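Local coordinates for putative carbohydrate-active enzyme (Uncultured organism, PDB 5WH8), which probably hydrolyses O-glycosidic bonds of carbohydrates as the cellulase (glycoside hydrolase family 5) module of a longer, multi-modular protein, at residues V155-A158 against D159-E162; K161-A164 against E165-P169; S297-G300 against Q301-R305; K276-S279 against S280-L283; S82-D85 against Y86-Y89. All blocks are in the same frame, centred on the assembly; numbering follows the deposited sequence.

Contact 1: residues V155-A158 against D159-E162; sequences VKWA and DVKE. With EDO (1,2-ethanediol), chain H.
W157 and K161, one turn apart at the start of helix 157-172, make the dense part of this contact. The aliphatic root of K161 lies over one face of the indole, its CB 4.3 Å from the centroid of the W157 six-membered ring, while K161 CD comes 3.7 Å from W157 NE1. V160 meets the ring obliquely, with V160 CG1 3.7 Å from W157 CZ3, and its other methyl crosses the side chain of V155. The indole can take this place because W157 CG stands anti to the backbone N (chi1 171°), which brings the ring against the following turn, beside V160 and K161. Its NE1 is satisfied by D197 O, and the ring leans on C182 of strand 180-182.

The other side is loose and polar. The D159 carboxylate folds back on the helix start and receives K156 N on OD2 at 3.0 Å, through the anti lone pair, in a fairly straight bond (160°). A 1,2-ethanediol spans the same carboxylate, its O1 2.8 Å from D159 OD2 and its O2 2.7 Å from D159 OD1. D159 thus accepts the amide of the N-cap residue, one of the two bonds of a capping box, while the K156 ammonium goes to F153 O. A carboxylate here would be favoured by the helix dipole, and the diol probably stands where water would otherwise solvate it.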
# COMPACT_ATOMS: atom_id res chain seq x y z
N VAL A 155 -9.60 13.39 15.30
CA VAL A 155 -9.68 13.09 13.87
C VAL A 155 -10.74 12.03 13.60
O VAL A 155 -10.49 10.85 13.78
CB VAL A 155 -8.31 12.64 13.33
CG1 VAL A 155 -8.38 12.35 11.84
CG2 VAL A 155 -7.28 13.74 13.58
N LYS A 156 -11.93 12.50 13.21
CA LYS A 156 -13.07 11.63 12.96
C LYS A 156 -13.23 11.36 11.47
O LYS A 156 -12.57 11.99 10.63
CB LYS A 156 -14.37 12.27 13.49
CG LYS A 156 -14.33 12.73 14.93
CD LYS A 156 -14.09 11.56 15.86
CE LYS A 156 -14.29 11.93 17.32
NZ LYS A 156 -13.70 10.89 18.22
N TRP A 157 -14.11 10.42 11.13
CA TRP A 157 -14.35 10.13 9.72
C TRP A 157 -14.80 11.42 8.97
O TRP A 157 -14.34 11.66 7.86
CB TRP A 157 -15.38 8.99 9.54
CG TRP A 157 -15.78 8.85 8.12
CD1 TRP A 157 -17.03 8.99 7.61
CD2 TRP A 157 -14.92 8.57 6.99
NE1 TRP A 157 -17.01 8.84 6.25
CE2 TRP A 157 -15.72 8.57 5.84
CE3 TRP A 157 -13.54 8.33 6.86
CZ2 TRP A 157 -15.20 8.35 4.56
CZ3 TRP A 157 -13.03 8.10 5.59
CH2 TRP A 157 -13.85 8.13 4.45
N ALA A 158 -15.62 12.26 9.58
CA ALA A 158 -16.00 13.53 8.94
C ALA A 158 -14.79 14.34 8.48
O ALA A 158 -14.81 14.91 7.39
CB ALA A 158 -16.86 14.37 9.89
N ASP A 159 -13.74 14.38 9.29
CA ASP A 159 -12.53 15.12 8.95
C ASP A 159 -11.74 14.45 7.83
O ASP A 159 -11.22 15.12 6.91
CB ASP A 159 -11.66 15.28 10.19
CG ASP A 159 -12.42 15.92 11.33
OD1 ASP A 159 -12.80 17.10 11.18
OD2 ASP A 159 -12.68 15.23 12.34
N VAL A 160 -11.63 13.12 7.88
CA VAL A 160 -10.96 12.42 6.79
C VAL A 160 -11.74 12.55 5.47
O VAL A 160 -11.15 12.69 4.40
CB VAL A 160 -10.75 10.91 7.14
CG1 VAL A 160 -10.04 10.16 6.00
CG2 VAL A 160 -9.95 10.77 8.43
N LYS A 161 -13.07 12.49 5.55
CA LYS A 161 -13.92 12.64 4.36
C LYS A 161 -13.73 14.03 3.73
O LYS A 161 -13.68 14.15 2.51
CB LYS A 161 -15.39 12.38 4.73
CG LYS A 161 -16.36 12.32 3.57
CD LYS A 161 -17.71 11.78 4.03
CE LYS A 161 -18.68 11.57 2.89
NZ LYS A 161 -19.34 12.83 2.51
N GLU A 162 -13.58 15.07 4.55
CA GLU A 162 -13.34 16.40 4.02
C GLU A 162 -11.97 16.51 3.34
O GLU A 162 -11.85 17.14 2.29
CB GLU A 162 -13.49 17.46 5.12
CG GLU A 162 -14.97 17.63 5.49
CD GLU A 162 -15.25 18.70 6.53
OE1 GLU A 162 -14.45 18.89 7.47
OE2 GLU A 162 -16.30 19.36 6.40
C1 EDO H . -15.89 17.10 13.53
O1 EDO H . -15.25 15.84 13.35
C2 EDO H . -14.95 18.13 14.13
O2 EDO H . -13.72 18.23 13.40

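Contact 2: residues K161-A164 against E165-P169; sequences KEYA and EAVIP
K161 and E165 are joined by a salt bridge, K161 NZ lying 2.8 Å from E165 OE2. The ammonium arrives on the syn side of the carboxylate oxygen but 26° out of its plane. A bend at the last torsion of the lysine (chi4 -82°) turns NZ towards the glutamate, whose chain runs extended beyond CG.

On another side of the helix, V167 sets CG2 over a face of the Y163 ring, 3.9 Å from its centroid and offset toward the rim by the hydroxyl, where V167 CG2 comes 3.6 Å from Y163 CZ. A164 and I168 add a lighter methyl contact, with A164 CB 4.0 Å from I168 CD1.

Behind these pairs stand the backbone bonds that set their spacing. Y163 O accepts V167 N at 3.0 Å and also, weakly, A166 N; the helix then kinks at P169, whose nitrogen has no bond to the preceding turn. Y163 OH is held by I146 O, which fixes the far end of the ring.

The Y163 and V167 side chains face helix 122-135, meeting L122 in common, while A164 and I168 rest on strand 180-182 of the barrel, and K161 reaches the loop at D197.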
# COMPACT_ATOMS: atom_id res chain seq x y z
N LYS A 161 -13.07 12.49 5.55
CA LYS A 161 -13.92 12.64 4.36
C LYS A 161 -13.73 14.03 3.73
O LYS A 161 -13.68 14.15 2.51
CB LYS A 161 -15.39 12.38 4.73
CG LYS A 161 -16.36 12.32 3.57
CD LYS A 161 -17.71 11.78 4.03
CE LYS A 161 -18.68 11.57 2.89
NZ LYS A 161 -19.34 12.83 2.51
N GLU A 162 -13.58 15.07 4.55
CA GLU A 162 -13.34 16.40 4.02
C GLU A 162 -11.97 16.51 3.34
O GLU A 162 -11.85 17.14 2.29
CB GLU A 162 -13.49 17.46 5.12
CG GLU A 162 -14.97 17.63 5.49
CD GLU A 162 -15.25 18.70 6.53
OE1 GLU A 162 -14.45 18.89 7.47
OE2 GLU A 162 -16.30 19.36 6.40
N TYR A 163 -10.96 15.86 3.91
CA TYR A 163 -9.65 15.77 3.25
C TYR A 163 -9.78 15.09 1.89
O TYR A 163 -9.27 15.59 0.89
CB TYR A 163 -8.65 14.99 4.13
CG TYR A 163 -7.34 14.63 3.43
CD1 TYR A 163 -6.33 15.56 3.30
CD2 TYR A 163 -7.15 13.36 2.86
CE1 TYR A 163 -5.15 15.24 2.66
CE2 TYR A 163 -5.97 13.04 2.21
CZ TYR A 163 -4.98 13.98 2.11
OH TYR A 163 -3.79 13.71 1.46
N ALA A 164 -10.46 13.95 1.86
CA ALA A 164 -10.61 13.19 0.62
C ALA A 164 -11.39 13.98 -0.43
O ALA A 164 -11.11 13.89 -1.62
CB ALA A 164 -11.30 11.86 0.90
N GLU A 165 -12.39 14.73 0.01
CA GLU A 165 -13.19 15.52 -0.92
C GLU A 165 -12.41 16.74 -1.45
O GLU A 165 -12.81 17.35 -2.45
CB GLU A 165 -14.52 15.90 -0.25
CG GLU A 165 -15.44 14.69 -0.12
CD GLU A 165 -16.71 14.93 0.67
OE1 GLU A 165 -16.84 15.97 1.35
OE2 GLU A 165 -17.58 14.03 0.62
N ALA A 166 -11.28 17.07 -0.81
CA ALA A 166 -10.34 18.08 -1.32
C ALA A 166 -9.35 17.49 -2.33
O ALA A 166 -9.07 18.08 -3.38
CB ALA A 166 -9.56 18.75 -0.15
N VAL A 167 -8.81 16.32 -2.01
CA VAL A 167 -7.77 15.71 -2.85
C VAL A 167 -8.32 14.92 -4.05
O VAL A 167 -7.72 14.94 -5.13
CB VAL A 167 -6.86 14.77 -1.97
CG1 VAL A 167 -5.95 13.92 -2.81
CG2 VAL A 167 -6.04 15.62 -0.96
N ILE A 168 -9.42 14.19 -3.89
CA ILE A 168 -9.87 13.30 -4.97
C ILE A 168 -10.24 14.09 -6.23
O ILE A 168 -9.90 13.65 -7.33
CB ILE A 168 -11.02 12.39 -4.50
CG1 ILE A 168 -10.44 11.34 -3.52
CG2 ILE A 168 -11.70 11.69 -5.69
CD1 ILE A 168 -11.47 10.45 -2.89
N PRO A 169 -10.91 15.25 -6.09
CA PRO A 169 -11.18 15.99 -7.34
C PRO A 169 -9.91 16.44 -8.08
O PRO A 169 -9.92 16.56 -9.32
CB PRO A 169 -12.00 17.20 -6.86
CG PRO A 169 -12.67 16.71 -5.61
CD PRO A 169 -11.61 15.84 -4.94

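Contact 3: residues S297-G300 against Q301-R305; sequences SESG and QYIKR. With EDO (1,2-ethanediol), chain E.
A serine N-cap opens helix 298-307, and S297 both starts its hydrogen-bonding pattern and ends the loop before it. S297 O accepts Q301 N at 2.8 Å, the first full turn of the helix. The side chain meanwhile curls back over the helix start (chi1 65°), and S297 OG takes the amide of G300 at 3.0 Å in a nearly straight bond (166°). The same hydroxyl reaches A281 O, in the loop after strand 268-273, so one atom serves as acceptor for the helix and donor to its neighbour.

Q301 extends outward, and its amide group is engaged at both ends. A water accepts from Q301 NE2 at 2.9 Å and donates to E298 O at 2.8 Å, tying the amide back to the carbonyl one turn earlier, which also receives Y302 N. The oxygen end, Q301 OE1, has a weak bond from a 1,2-ethanediol, whose O2 is 3.0 Å away. On the buried side I303 lays CG1 alongside the backbone, 3.3 Å from S299 O, the carbonyl that accepts its own amide nitrogen.

Y302 faces helix 251-263, stacking its ring with F251 and bonding through OH to N255. S299 and I303 lie against T240 in the loop after strand 233-239, the former by a hydroxyl bond. K304 points instead to N294 and meets W58 in a cation-pi contact.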
# COMPACT_ATOMS: atom_id res chain seq x y z
N SER A 297 14.93 -12.08 7.61
CA SER A 297 14.70 -12.26 9.04
C SER A 297 13.67 -13.36 9.29
O SER A 297 13.12 -13.92 8.34
CB SER A 297 14.17 -10.96 9.63
OG SER A 297 12.90 -10.67 9.06
N GLU A 298 13.37 -13.62 10.57
CA GLU A 298 12.34 -14.60 10.90
C GLU A 298 10.98 -14.15 10.30
O GLU A 298 10.27 -14.95 9.68
CB GLU A 298 12.24 -14.77 12.42
CG GLU A 298 11.25 -15.82 12.86
CD GLU A 298 11.17 -15.98 14.39
OE1 GLU A 298 11.74 -15.15 15.12
OE2 GLU A 298 10.54 -16.96 14.85
N SER A 299 10.64 -12.87 10.47
CA SER A 299 9.41 -12.34 9.88
C SER A 299 9.44 -12.37 8.34
O SER A 299 8.47 -12.78 7.69
CB SER A 299 9.14 -10.90 10.37
OG SER A 299 7.90 -10.37 9.87
N GLY A 300 10.57 -12.00 7.74
CA GLY A 300 10.70 -12.05 6.29
C GLY A 300 10.57 -13.47 5.71
O GLY A 300 10.02 -13.69 4.62
N GLN A 301 11.08 -14.45 6.45
CA GLN A 301 10.98 -15.85 6.02
C GLN A 301 9.51 -16.28 5.97
O GLN A 301 9.07 -16.91 5.01
CB GLN A 301 11.81 -16.73 6.97
CG GLN A 301 11.73 -18.21 6.67
CD GLN A 301 12.67 -19.00 7.58
OE1 GLN A 301 13.66 -19.59 7.12
NE2 GLN A 301 12.37 -19.00 8.88
N TYR A 302 8.76 -15.90 7.00
CA TYR A 302 7.35 -16.23 7.10
C TYR A 302 6.55 -15.57 5.98
O TYR A 302 5.76 -16.23 5.30
CB TYR A 302 6.81 -15.80 8.48
CG TYR A 302 5.29 -15.79 8.62
CD1 TYR A 302 4.62 -16.92 9.05
CD2 TYR A 302 4.56 -14.65 8.36
CE1 TYR A 302 3.24 -16.91 9.20
CE2 TYR A 302 3.18 -14.63 8.50
CZ TYR A 302 2.53 -15.76 8.91
OH TYR A 302 1.16 -15.69 9.03
N ILE A 303 6.80 -14.28 5.73
CA ILE A 303 6.10 -13.56 4.67
C ILE A 303 6.49 -14.06 3.27
O ILE A 303 5.62 -14.27 2.43
CB ILE A 303 6.36 -12.02 4.80
CG1 ILE A 303 5.81 -11.50 6.14
CG2 ILE A 303 5.79 -11.25 3.59
CD1 ILE A 303 4.27 -11.56 6.27
N LYS A 304 7.77 -14.30 3.03
CA LYS A 304 8.21 -14.84 1.75
C LYS A 304 7.56 -16.20 1.48
O LYS A 304 7.19 -16.50 0.34
CB LYS A 304 9.74 -14.96 1.74
CG LYS A 304 10.32 -15.25 0.39
CD LYS A 304 11.85 -15.12 0.39
CE LYS A 304 12.36 -15.81 -0.83
NZ LYS A 304 13.83 -15.74 -0.91
N ARG A 305 7.39 -17.01 2.52
CA ARG A 305 6.69 -18.28 2.38
C ARG A 305 5.20 -18.08 2.01
O ARG A 305 4.68 -18.80 1.14
CB ARG A 305 6.83 -19.10 3.66
CG ARG A 305 6.35 -20.52 3.54
CD ARG A 305 7.03 -21.41 4.57
NE ARG A 305 6.53 -22.77 4.46
CZ ARG A 305 6.96 -23.79 5.18
NH1 ARG A 305 7.93 -23.62 6.08
NH2 ARG A 305 6.43 -24.99 4.99
C1 EDO E . 15.88 -16.16 10.32
O1 EDO E . 16.90 -17.04 10.81
C2 EDO E . 15.79 -16.29 8.81
O2 EDO E . 15.53 -17.66 8.48
O HOH W 1 10.03 -17.74 10.06

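Contact 4: residues K276-S279 against S280-L283; sequences KPES and SAAL. With EDO (1,2-ethanediol), chain M.
E278 OE2 is gripped from several directions, and through one of them it reaches S280. A water donates to E278 OE2 at 2.8 Å and to S280 OG at 2.8 Å, closing a gap of 3.8 Å between those two oxygens. H37 NE2 bonds the same carboxylate oxygen. A 1,2-ethanediol arrives at the end of the group, its O2 2.8 Å from E278 OE1, while its O1 comes so near OE2 that the exact geometry there is doubtful; the diol is also bonded by W271 NE1. CG of the glutamate lies between the backbone N and the carbonyl carbon (chi1 58°), from where an extended chain carries the carboxylate to these partners.

The backbone beneath is a pair of linked turns. P277 is the centre of an inverse gamma turn, E278 N bonding K276 O, and a type I beta turn follows from E278 to A281. In the latter A281 N meets E278 O at 3.0 Å, approaching from above the carbonyl plane, 45° out of it. This is the loop that leaves strand 268-273, the eighth strand of the TIM barrel, on the C-terminal side where the active sites of such barrels lie.

A281 then turns its methyl inward, with CB only 3.1 Å from K276 O. Another water sits 3.0 Å from E278 O, near A281 O as well. The loop 245-247 holds the serines at the corner: S279 OG bonds G247 O, S279 N meets D246 OD1, and S280 OG meets G245 O. A281 O receives the hydroxyl of S297.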
# COMPACT_ATOMS: atom_id res chain seq x y z
N LYS A 276 16.43 -2.60 9.03
CA LYS A 276 16.44 -2.06 10.39
C LYS A 276 16.41 -3.20 11.42
O LYS A 276 15.71 -4.19 11.22
CB LYS A 276 15.24 -1.13 10.59
CG LYS A 276 15.24 -0.33 11.88
CD LYS A 276 14.16 0.73 11.86
CE LYS A 276 14.12 1.55 13.15
NZ LYS A 276 15.50 2.00 13.53
N PRO A 277 17.17 -3.08 12.53
CA PRO A 277 17.18 -4.18 13.50
C PRO A 277 15.95 -4.15 14.42
O PRO A 277 16.04 -3.98 15.64
CB PRO A 277 18.50 -3.96 14.27
CG PRO A 277 18.80 -2.55 14.14
CD PRO A 277 18.19 -2.06 12.84
N GLU A 278 14.78 -4.35 13.82
CA GLU A 278 13.52 -4.52 14.55
C GLU A 278 12.81 -5.72 13.93
O GLU A 278 12.98 -6.00 12.73
CB GLU A 278 12.63 -3.27 14.49
CG GLU A 278 12.25 -2.84 13.07
CD GLU A 278 11.57 -1.48 13.00
OE1 GLU A 278 11.59 -0.73 14.00
OE2 GLU A 278 11.03 -1.14 11.92
N SER A 279 12.00 -6.43 14.71
CA SER A 279 11.55 -7.74 14.27
C SER A 279 10.55 -7.70 13.10
O SER A 279 10.41 -8.73 12.42
CB SER A 279 10.92 -8.51 15.43
OG SER A 279 9.93 -7.75 16.04
N SER A 280 9.89 -6.57 12.84
CA SER A 280 8.98 -6.49 11.68
C SER A 280 9.74 -6.30 10.36
O SER A 280 9.20 -6.55 9.27
CB SER A 280 7.97 -5.34 11.85
OG SER A 280 8.56 -4.07 11.78
N ALA A 281 11.01 -5.90 10.44
CA ALA A 281 11.84 -5.73 9.24
C ALA A 281 12.08 -7.09 8.60
O ALA A 281 12.45 -8.05 9.29
CB ALA A 281 13.17 -5.05 9.59
N ALA A 282 11.87 -7.18 7.27
CA ALA A 282 11.90 -8.47 6.56
C ALA A 282 13.32 -8.94 6.19
O ALA A 282 13.51 -10.11 5.87
CB ALA A 282 11.03 -8.37 5.30
N LEU A 283 14.30 -8.03 6.28
CA LEU A 283 15.72 -8.35 6.00
C LEU A 283 16.54 -8.32 7.29
O LEU A 283 16.28 -7.49 8.19
CB LEU A 283 16.32 -7.36 5.01
CG LEU A 283 15.67 -7.29 3.61
CD1 LEU A 283 16.14 -6.06 2.86
CD2 LEU A 283 16.00 -8.55 2.85
C1 EDO M . 8.43 1.28 12.46
O1 EDO M . 8.88 -0.04 12.13
C2 EDO M . 9.38 2.05 13.41
O2 EDO M . 10.77 1.82 13.11
O HOH W 2 16.30 -6.88 10.80
O HOH W 3 10.13 -2.77 9.85
O HOH W 4 14.01 -8.65 11.78

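Contact 5: residues S82-D85 against Y86-Y89; sequences SKDD and YNAY. With EDO (1,2-ethanediol), chain J.
Y86 N donates to S82 O at 2.8 Å in the opening turn of helix 83-100. N87 N, A88 N and Y89 N follow the same four-residue spacing to K83 O, D84 O and D85 O. D85 N lies in the first turn, before these helical bonds begin, and is taken by the N-cap residue: S82 OG accepts D85 N at 3.2 Å and donates weakly to D85 OD2, 2.8 Å from S82 OG.

One carbonyl, D84 O, has two partners: A88 N and O2 of a 1,2-ethanediol, the latter 2.6 Å away. The diol's other hydroxyl, O1, works in both directions, donating to D84 OD1 at 2.6 Å and accepting from N87 ND2 at 2.8 Å in a rather straight bond (159°). It thereby bridges two side chains whose own polar atoms, D84 OD1 and N87 ND2, stand 4.0 Å apart.

The helix belongs to the beta-alpha-beta unit that runs from strand 62-68 to strand 103-109 of the barrel. Its N87 lies against helix 122-135, touching F128, Y131 and M132, and CG sits beside the backbone N (chi1 -73°) with OD1 nearly eclipsing CA. That places OD1 3.3 Å from K83 O, an acceptor-acceptor approach, while Y75 OH satisfies the oxygen. K83 NZ finds its counter-charge in D124. Y86 and Y89, each with CG anti to the backbone N, lead their rings off to W80, both meeting it edge-to-face.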
# COMPACT_ATOMS: atom_id res chain seq x y z
N SER A 82 14.54 18.23 -2.01
CA SER A 82 13.47 19.19 -2.32
C SER A 82 12.20 18.43 -2.73
O SER A 82 12.29 17.32 -3.23
CB SER A 82 13.89 20.15 -3.44
OG SER A 82 13.79 19.50 -4.69
N LYS A 83 11.03 19.04 -2.52
CA LYS A 83 9.75 18.42 -2.85
C LYS A 83 9.66 17.94 -4.31
O LYS A 83 9.22 16.82 -4.57
CB LYS A 83 8.61 19.39 -2.52
CG LYS A 83 8.49 19.64 -1.02
CD LYS A 83 7.53 20.75 -0.67
CE LYS A 83 7.66 21.08 0.83
NZ LYS A 83 6.75 22.20 1.25
N ASP A 84 10.10 18.76 -5.26
CA ASP A 84 10.02 18.36 -6.66
C ASP A 84 11.04 17.26 -7.00
O ASP A 84 10.78 16.41 -7.85
CB ASP A 84 10.22 19.56 -7.59
CG ASP A 84 9.00 20.47 -7.62
OD1 ASP A 84 7.98 20.06 -8.21
OD2 ASP A 84 9.07 21.60 -7.06
N ASP A 85 12.20 17.29 -6.36
CA ASP A 85 13.16 16.20 -6.55
C ASP A 85 12.68 14.89 -5.89
O ASP A 85 12.99 13.80 -6.37
CB ASP A 85 14.53 16.55 -6.00
CG ASP A 85 15.22 17.62 -6.83
OD1 ASP A 85 15.06 17.61 -8.07
OD2 ASP A 85 15.93 18.46 -6.23
N TYR A 86 11.97 14.99 -4.78
CA TYR A 86 11.39 13.81 -4.14
C TYR A 86 10.37 13.22 -5.13
O TYR A 86 10.31 12.00 -5.33
CB TYR A 86 10.76 14.21 -2.79
CG TYR A 86 10.65 13.15 -1.73
CD1 TYR A 86 10.29 11.84 -2.05
CD2 TYR A 86 10.89 13.45 -0.39
CE1 TYR A 86 10.17 10.87 -1.07
CE2 TYR A 86 10.77 12.46 0.60
CZ TYR A 86 10.39 11.18 0.24
OH TYR A 86 10.25 10.18 1.20
N ASN A 87 9.60 14.09 -5.80
CA ASN A 87 8.69 13.64 -6.86
C ASN A 87 9.44 12.84 -7.94
O ASN A 87 8.96 11.80 -8.41
CB ASN A 87 8.00 14.85 -7.55
CG ASN A 87 6.92 15.49 -6.70
OD1 ASN A 87 6.64 15.05 -5.59
ND2 ASN A 87 6.33 16.58 -7.23
N ALA A 88 10.62 13.31 -8.34
CA ALA A 88 11.37 12.66 -9.40
C ALA A 88 11.87 11.28 -8.96
O ALA A 88 11.86 10.31 -9.74
CB ALA A 88 12.54 13.54 -9.84
N TYR A 89 12.27 11.18 -7.70
CA TYR A 89 12.67 9.91 -7.11
C TYR A 89 11.53 8.90 -7.09
O TYR A 89 11.72 7.71 -7.39
CB TYR A 89 13.18 10.18 -5.69
CG TYR A 89 13.48 8.95 -4.86
CD1 TYR A 89 14.69 8.30 -4.96
CD2 TYR A 89 12.54 8.46 -3.95
CE1 TYR A 89 14.97 7.20 -4.20
CE2 TYR A 89 12.81 7.34 -3.19
CZ TYR A 89 14.03 6.73 -3.32
OH TYR A 89 14.32 5.63 -2.55
C1 EDO J . 8.13 17.85 -10.74
O1 EDO J . 7.55 17.75 -9.43
C2 EDO J . 8.99 16.64 -11.07
O2 EDO J . 10.22 16.70 -10.34

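Overall arrangement
Along the chain the order is contact 5, contact 1, contact 2, contact 4 and contact 3, all set around the eight-stranded TIM barrel. Contacts 1 and 2 share K161 and E162 and read successive turns of helix 157-172, their centres 10 Å apart. Contacts 3 and 4 also lie 10 Å apart, but on different elements, and they touch. Contact 3 is on the opposite side of the chain's centre from contacts 1 and 2, about 36 to 37 Å away, and contact 5 is about 23 Å from contact 2, both between centres. Contacts 1, 2 and 5 thus lie on helices of the barrel's beta-alpha-beta units, whereas contacts 3 and 4 join the loop after its last strand to helix 298-307.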